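Local coordinates for protein sulfate adenylyltransferase, adenylylsulfate kinase (Thiobacillus denitrificans, PDB 3CR8) that is a hexameric APS kinase that probably makes activated sulfate by using ATP to phosphorylate adenosine 5'-phosphosulfate, at residues L35-Q41 with T85-D90. Numbering follows the deposited sequence.
Sequences LDLDWQQ and TLTSRD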
loop_
_atom_site.group_PDB
_atom_site.type_symbol
_atom_site.label_atom_id
_atom_site.label_comp_id
_atom_site.label_asym_id
_atom_site.label_seq_id
_atom_site.Cartn_x
_atom_site.Cartn_y
_atom_site.Cartn_z
ATOM N N LEU A 35 -28.052 -28.524 45.186
ATOM C CA LEU A 35 -28.634 -27.740 44.094
ATOM C C LEU A 35 -27.624 -27.426 42.981
ATOM O O LEU A 35 -26.560 -26.885 43.246
ATOM C CB LEU A 35 -29.211 -26.437 44.641
ATOM C CG LEU A 35 -30.048 -25.659 43.631
ATOM C CD1 LEU A 35 -31.078 -26.540 42.982
ATOM C CD2 LEU A 35 -30.715 -24.536 44.325
ATOM N N ASP A 36 -27.957 -27.781 41.744
ATOM C CA ASP A 36 -27.125 -27.433 40.590
ATOM C C ASP A 36 -27.575 -26.079 40.053
ATOM O O ASP A 36 -28.681 -25.963 39.530
ATOM C CB ASP A 36 -27.219 -28.497 39.482
ATOM C CG ASP A 36 -26.411 -29.740 39.786
ATOM O OD1 ASP A 36 -26.685 -30.780 39.148
ATOM O OD2 ASP A 36 -25.502 -29.681 40.652
ATOM N N LEU A 37 -26.733 -25.059 40.190
ATOM C CA LEU A 37 -27.110 -23.711 39.770
ATOM C C LEU A 37 -27.064 -23.505 38.264
ATOM O O LEU A 37 -26.200 -24.061 37.584
ATOM C CB LEU A 37 -26.219 -22.668 40.433
ATOM C CG LEU A 37 -26.757 -21.981 41.687
ATOM C CD1 LEU A 37 -27.781 -22.867 42.367
ATOM C CD2 LEU A 37 -25.612 -21.612 42.629
ATOM N N ASP A 38 -27.997 -22.704 37.744
ATOM C CA ASP A 38 -27.887 -22.228 36.359
ATOM C C ASP A 38 -26.811 -21.132 36.234
ATOM O O ASP A 38 -26.355 -20.584 37.231
ATOM C CB ASP A 38 -29.245 -21.811 35.770
ATOM C CG ASP A 38 -29.895 -20.648 36.512
ATOM O OD1 ASP A 38 -29.170 -19.765 37.018
ATOM O OD2 ASP A 38 -31.148 -20.608 36.562
ATOM N N TRP A 39 -26.387 -20.822 35.022
ATOM C CA TRP A 39 -25.218 -19.972 34.877
ATOM C C TRP A 39 -25.328 -18.588 35.528
ATOM O O TRP A 39 -24.347 -18.097 36.090
ATOM C CB TRP A 39 -24.756 -19.875 33.424
ATOM C CG TRP A 39 -25.596 -19.046 32.517
ATOM C CD1 TRP A 39 -26.479 -19.494 31.583
ATOM C CD2 TRP A 39 -25.589 -17.617 32.403
ATOM N NE1 TRP A 39 -27.043 -18.431 30.906
ATOM C CE2 TRP A 39 -26.511 -17.271 31.399
ATOM C CE3 TRP A 39 -24.899 -16.594 33.060
ATOM C CZ2 TRP A 39 -26.764 -15.954 31.052
ATOM C CZ3 TRP A 39 -25.157 -15.296 32.701
ATOM C CH2 TRP A 39 -26.081 -14.990 31.711
ATOM N N GLN A 40 -26.504 -17.965 35.472
ATOM C CA GLN A 40 -26.684 -16.658 36.094
ATOM C C GLN A 40 -26.685 -16.641 37.630
ATOM O O GLN A 40 -26.210 -15.668 38.242
ATOM C CB GLN A 40 -27.933 -15.975 35.589
ATOM C CG GLN A 40 -29.013 -16.882 35.255
ATOM C CD GLN A 40 -29.164 -16.996 33.769
ATOM O OE1 GLN A 40 -29.202 -15.979 33.063
ATOM N NE2 GLN A 40 -29.254 -18.229 33.268
ATOM N N GLN A 41 -27.208 -17.693 38.260
ATOM C CA GLN A 41 -27.138 -17.791 39.720
ATOM C C GLN A 41 -25.691 -17.983 40.209
ATOM O O GLN A 41 -25.301 -17.440 41.250
ATOM C CB GLN A 41 -28.028 -18.917 40.243
ATOM C CG GLN A 41 -29.478 -18.827 39.832
ATOM C CD GLN A 41 -30.047 -17.449 40.033
ATOM O OE1 GLN A 41 -30.156 -16.957 41.155
ATOM N NE2 GLN A 41 -30.418 -16.810 38.935
ATOM N N THR A 85 -30.653 -12.446 45.689
ATOM C CA THR A 85 -31.344 -13.676 46.000
ATOM C C THR A 85 -30.953 -14.800 45.035
ATOM O O THR A 85 -30.617 -14.537 43.861
ATOM C CB THR A 85 -32.872 -13.442 46.034
ATOM O OG1 THR A 85 -33.517 -14.542 46.682
ATOM C CG2 THR A 85 -33.415 -13.278 44.647
ATOM N N LEU A 86 -30.998 -16.037 45.552
ATOM C CA LEU A 86 -30.622 -17.250 44.821
ATOM C C LEU A 86 -31.882 -18.019 44.396
ATOM O O LEU A 86 -32.747 -18.259 45.212
ATOM C CB LEU A 86 -29.726 -18.090 45.715
ATOM C CG LEU A 86 -28.825 -19.185 45.172
ATOM C CD1 LEU A 86 -29.626 -20.470 45.054
ATOM C CD2 LEU A 86 -28.174 -18.778 43.852
ATOM N N THR A 87 -31.958 -18.388 43.121
ATOM C CA THR A 87 -33.107 -19.118 42.602
ATOM C C THR A 87 -32.696 -20.482 42.058
ATOM O O THR A 87 -31.515 -20.829 42.054
ATOM C CB THR A 87 -33.824 -18.328 41.492
ATOM O OG1 THR A 87 -32.919 -18.097 40.404
ATOM C CG2 THR A 87 -34.321 -16.992 42.024
ATOM N N SER A 88 -33.678 -21.250 41.598
ATOM C CA SER A 88 -33.422 -22.577 41.050
ATOM C C SER A 88 -34.859 -22.829 40.609
ATOM O O SER A 88 -35.786 -22.162 41.068
ATOM C CB SER A 88 -32.502 -23.371 41.979
ATOM O OG SER A 88 -32.244 -24.664 41.459
ATOM N N ARG A 89 -35.037 -23.796 39.715
ATOM C CA ARG A 89 -36.362 -24.138 39.210
ATOM C C ARG A 89 -36.205 -25.646 39.381
ATOM O O ARG A 89 -36.340 -26.406 38.422
ATOM C CB ARG A 89 -36.771 -23.813 37.771
ATOM C CG ARG A 89 -35.737 -24.203 36.728
ATOM C CD ARG A 89 -34.417 -23.485 36.964
ATOM N NE ARG A 89 -33.413 -23.847 35.968
ATOM C CZ ARG A 89 -33.621 -24.701 34.973
ATOM N NH1 ARG A 89 -34.804 -25.286 34.835
ATOM N NH2 ARG A 89 -32.649 -24.973 34.112
ATOM N N ASP A 90 -35.918 -26.070 40.608
ATOM C CA ASP A 90 -35.742 -27.486 40.906
ATOM C C ASP A 90 -36.811 -27.981 41.874
ATOM O O ASP A 90 -36.905 -27.508 43.007
ATOM C CB ASP A 90 -34.349 -27.742 41.486
ATOM C CG ASP A 90 -34.115 -29.204 41.814
ATOM O OD1 ASP A 90 -35.034 -30.019 41.593
ATOM O OD2 ASP A 90 -33.011 -29.537 42.294
#
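Q41, in the first turn of helix 39-50, reaches across to T87 on strand 86-88 and makes the one hydrogen bond between 35-41 and 85-90. Its chain bends at chi2 (-47°), which turns the amide toward T87; the two side chains cross at about a right angle. The backbone N of T87 donates to OE1 of Q41 over 3.0 Å, coming from above the carbonyl plane, 52° out of it. The hydroxyl of T87 lies close beside the same amide but is poorly angled for bonding to it.

At the root of this glutamine, CB of Q41 packs against CD2 of L86 at 3.6 Å. From the loop before the helix, L37 crosses L86 aslant, its CD2 4.0 Å from the same methyl. L35 continues the apolar row: its CG stands anti to the backbone N (chi1 -170°), which brings CD2 to 4.3 Å from CD1 of L86 and CD1 to 3.8 Å from CB of D90. L129, on the adjoining strand 126-135, touches both L35 and L86.

D38 takes the N-cap of the helix, where OD1 accepts from N of Q41 at 3.1 Å. Its other oxygen, OD2, lies 4.0 Å from NE of R89, a long salt bridge approached obliquely.

Within the PUA-like domain, the contact thus seats a helix start on a strand through packing of L37 and the Q41 CB on L86, with L35 and polar groups alongside. The capping bond and the amide bond both involve Q41, tying its backbone and side-chain end at once, whereas the distant R89 probably adds only modest electrostatic attraction.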